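Local coordinates for protein peptide methionine sulfoxide reductase msrA/msrB (PDB 2H30) that is the thioredoxin-like domain of PilB, which can take electrons from DsbD and pass them to the downstream methionine sulfoxide reductase domains, at residues Ser55-Ala60 against Pro101-Val106. The protein carries 2 engineered substitutions. Residues are numbered along the deposited sequence; the frame is centred on the assembly and turned at random.
Sequences SELGQA and PKLPVV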
loop_
_atom_site.group_PDB
_atom_site.type_symbol
_atom_site.label_atom_id
_atom_site.label_comp_id
_atom_site.label_asym_id
_atom_site.label_seq_id
_atom_site.Cartn_x
_atom_site.Cartn_y
_atom_site.Cartn_z
ATOM N N SER A 55 7.329 -2.010 -11.668
ATOM C CA SER A 55 8.002 -3.343 -11.756
ATOM C C SER A 55 7.675 -4.256 -10.587
ATOM O O SER A 55 7.902 -5.473 -10.665
ATOM C CB SER A 55 9.515 -3.122 -11.827
ATOM O OG SER A 55 10.057 -2.781 -10.556
ATOM N N GLU A 56 7.196 -3.639 -9.485
ATOM C CA GLU A 56 6.966 -4.343 -8.246
ATOM C C GLU A 56 5.463 -4.684 -8.046
ATOM O O GLU A 56 5.113 -5.342 -7.056
ATOM C CB GLU A 56 7.454 -3.493 -7.076
ATOM C CG GLU A 56 8.967 -3.406 -6.991
ATOM C CD GLU A 56 9.429 -2.433 -5.867
ATOM O OE1 GLU A 56 8.565 -1.762 -5.254
ATOM O OE2 GLU A 56 10.656 -2.357 -5.587
ATOM N N LEU A 57 4.613 -4.268 -8.972
ATOM C CA LEU A 57 3.135 -4.547 -8.819
ATOM C C LEU A 57 2.866 -6.063 -8.811
ATOM O O LEU A 57 2.099 -6.546 -7.961
ATOM C CB LEU A 57 2.312 -3.878 -9.903
ATOM C CG LEU A 57 2.268 -2.354 -9.860
ATOM C CD1 LEU A 57 1.619 -1.861 -11.122
ATOM C CD2 LEU A 57 1.480 -1.929 -8.612
ATOM N N GLY A 58 3.577 -6.787 -9.678
ATOM C CA GLY A 58 3.358 -8.267 -9.720
ATOM C C GLY A 58 3.834 -8.930 -8.432
ATOM O O GLY A 58 3.250 -9.903 -7.957
ATOM N N GLN A 59 4.935 -8.430 -7.884
ATOM C CA GLN A 59 5.452 -8.898 -6.630
ATOM C C GLN A 59 4.437 -8.690 -5.503
ATOM O O GLN A 59 4.153 -9.600 -4.741
ATOM C CB GLN A 59 6.745 -8.123 -6.364
ATOM C CG GLN A 59 7.438 -8.548 -5.128
ATOM C CD GLN A 59 8.621 -7.587 -4.839
ATOM O OE1 GLN A 59 8.408 -6.395 -4.717
ATOM N NE2 GLN A 59 9.835 -8.121 -4.722
ATOM N N ALA A 60 3.919 -7.466 -5.401
ATOM C CA ALA A 60 2.940 -7.174 -4.339
ATOM C C ALA A 60 1.680 -8.022 -4.506
ATOM O O ALA A 60 1.109 -8.450 -3.514
ATOM C CB ALA A 60 2.581 -5.648 -4.418
ATOM N N PRO A 101 -5.186 -8.463 -11.167
ATOM C CA PRO A 101 -6.552 -8.545 -10.639
ATOM C C PRO A 101 -6.624 -8.887 -9.164
ATOM O O PRO A 101 -7.686 -8.660 -8.570
ATOM C CB PRO A 101 -7.190 -9.627 -11.517
ATOM C CG PRO A 101 -6.065 -10.484 -11.929
ATOM C CD PRO A 101 -4.930 -9.491 -12.209
ATOM N N LYS A 102 -5.587 -9.429 -8.536
ATOM C CA LYS A 102 -5.649 -9.729 -7.130
ATOM C C LYS A 102 -4.942 -8.719 -6.234
ATOM O O LYS A 102 -4.791 -8.949 -5.036
ATOM C CB LYS A 102 -5.056 -11.096 -6.891
ATOM C CG LYS A 102 -5.816 -12.240 -7.640
ATOM C CD LYS A 102 -7.139 -12.531 -6.963
ATOM C CE LYS A 102 -7.831 -13.730 -7.650
ATOM N NZ LYS A 102 -8.036 -13.500 -9.135
ATOM N N LEU A 103 -4.511 -7.593 -6.815
ATOM C CA LEU A 103 -3.867 -6.557 -6.035
ATOM C C LEU A 103 -4.826 -5.417 -5.636
ATOM O O LEU A 103 -5.352 -4.733 -6.522
ATOM C CB LEU A 103 -2.778 -5.931 -6.933
ATOM C CG LEU A 103 -1.879 -4.908 -6.157
ATOM C CD1 LEU A 103 -1.115 -5.546 -5.016
ATOM C CD2 LEU A 103 -0.959 -4.290 -7.180
ATOM N N PRO A 104 -5.036 -5.187 -4.332
ATOM C CA PRO A 104 -5.882 -4.050 -3.984
ATOM C C PRO A 104 -5.214 -2.715 -4.214
ATOM O O PRO A 104 -4.043 -2.546 -3.802
ATOM C CB PRO A 104 -6.183 -4.267 -2.489
ATOM C CG PRO A 104 -5.766 -5.705 -2.218
ATOM C CD PRO A 104 -4.629 -5.989 -3.170
ATOM N N VAL A 105 -5.891 -1.841 -4.969
ATOM C CA VAL A 105 -5.367 -0.526 -5.206
ATOM C C VAL A 105 -6.373 0.499 -4.711
ATOM O O VAL A 105 -7.358 0.795 -5.443
ATOM C CB VAL A 105 -5.011 -0.263 -6.676
ATOM C CG1 VAL A 105 -4.460 1.157 -6.792
ATOM C CG2 VAL A 105 -3.970 -1.322 -7.200
ATOM N N VAL A 106 -6.101 1.088 -3.557
ATOM C CA VAL A 106 -6.971 2.174 -3.066
ATOM C C VAL A 106 -6.587 3.425 -3.826
ATOM O O VAL A 106 -5.414 3.716 -4.012
ATOM C CB VAL A 106 -6.738 2.366 -1.578
ATOM C CG1 VAL A 106 -7.469 3.656 -1.023
ATOM C CG2 VAL A 106 -7.138 1.144 -0.802
#
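Helix 51-64 and the loop that leads into strand 105-107 come closest at Ala60 and Leu103, whose CA atoms lie 7.0 Å apart, a spacing bridged by the Leu103 side chain. The helix is kinked here, the N atoms of Gly58 and Gln59 making no bond to the preceding turn; Ala60 N does bond to Glu56 O, at 2.9 Å. Leu103 reaches to the flank of the helix, where Leu57 and Ala60, about one turn apart, receive it. It points its CB toward the helix, with CG anti to the backbone N (chi1 -173°) and beside the carbonyl carbon, which carries the two methyls to two helical positions. CD1 rests on the methyl of Ala60, 3.7 Å from CB, and lies 3.8 Å from the carbonyl carbon C of the same residue. The other branch meets Leu57 methyl to methyl, CD2 of Leu57 and CD2 of Leu103 being 3.7 Å apart; that Leu103 methyl also lies 3.9 Å from Leu57 O. The two leucine side chains cross at about a right angle and meet through one methyl of each. In this thioredoxin-like fold, helix 51-64 packs on the central mixed sheet and begins within the Cys50-Cys53 CxxC pattern, consistent with the thioredoxin-type redox site; Leu57 lies near that pattern without touching it. Leu103 also packs on Thr76 of strand 73-78 and Tyr95 of helix 90-95, while Leu57 touches Leu98, and all three residues of the contact are buried. Beside the apolar contact, Lys102 N donates a hydrogen bond to Glu61 OE2, a second link between the loop and the same helix.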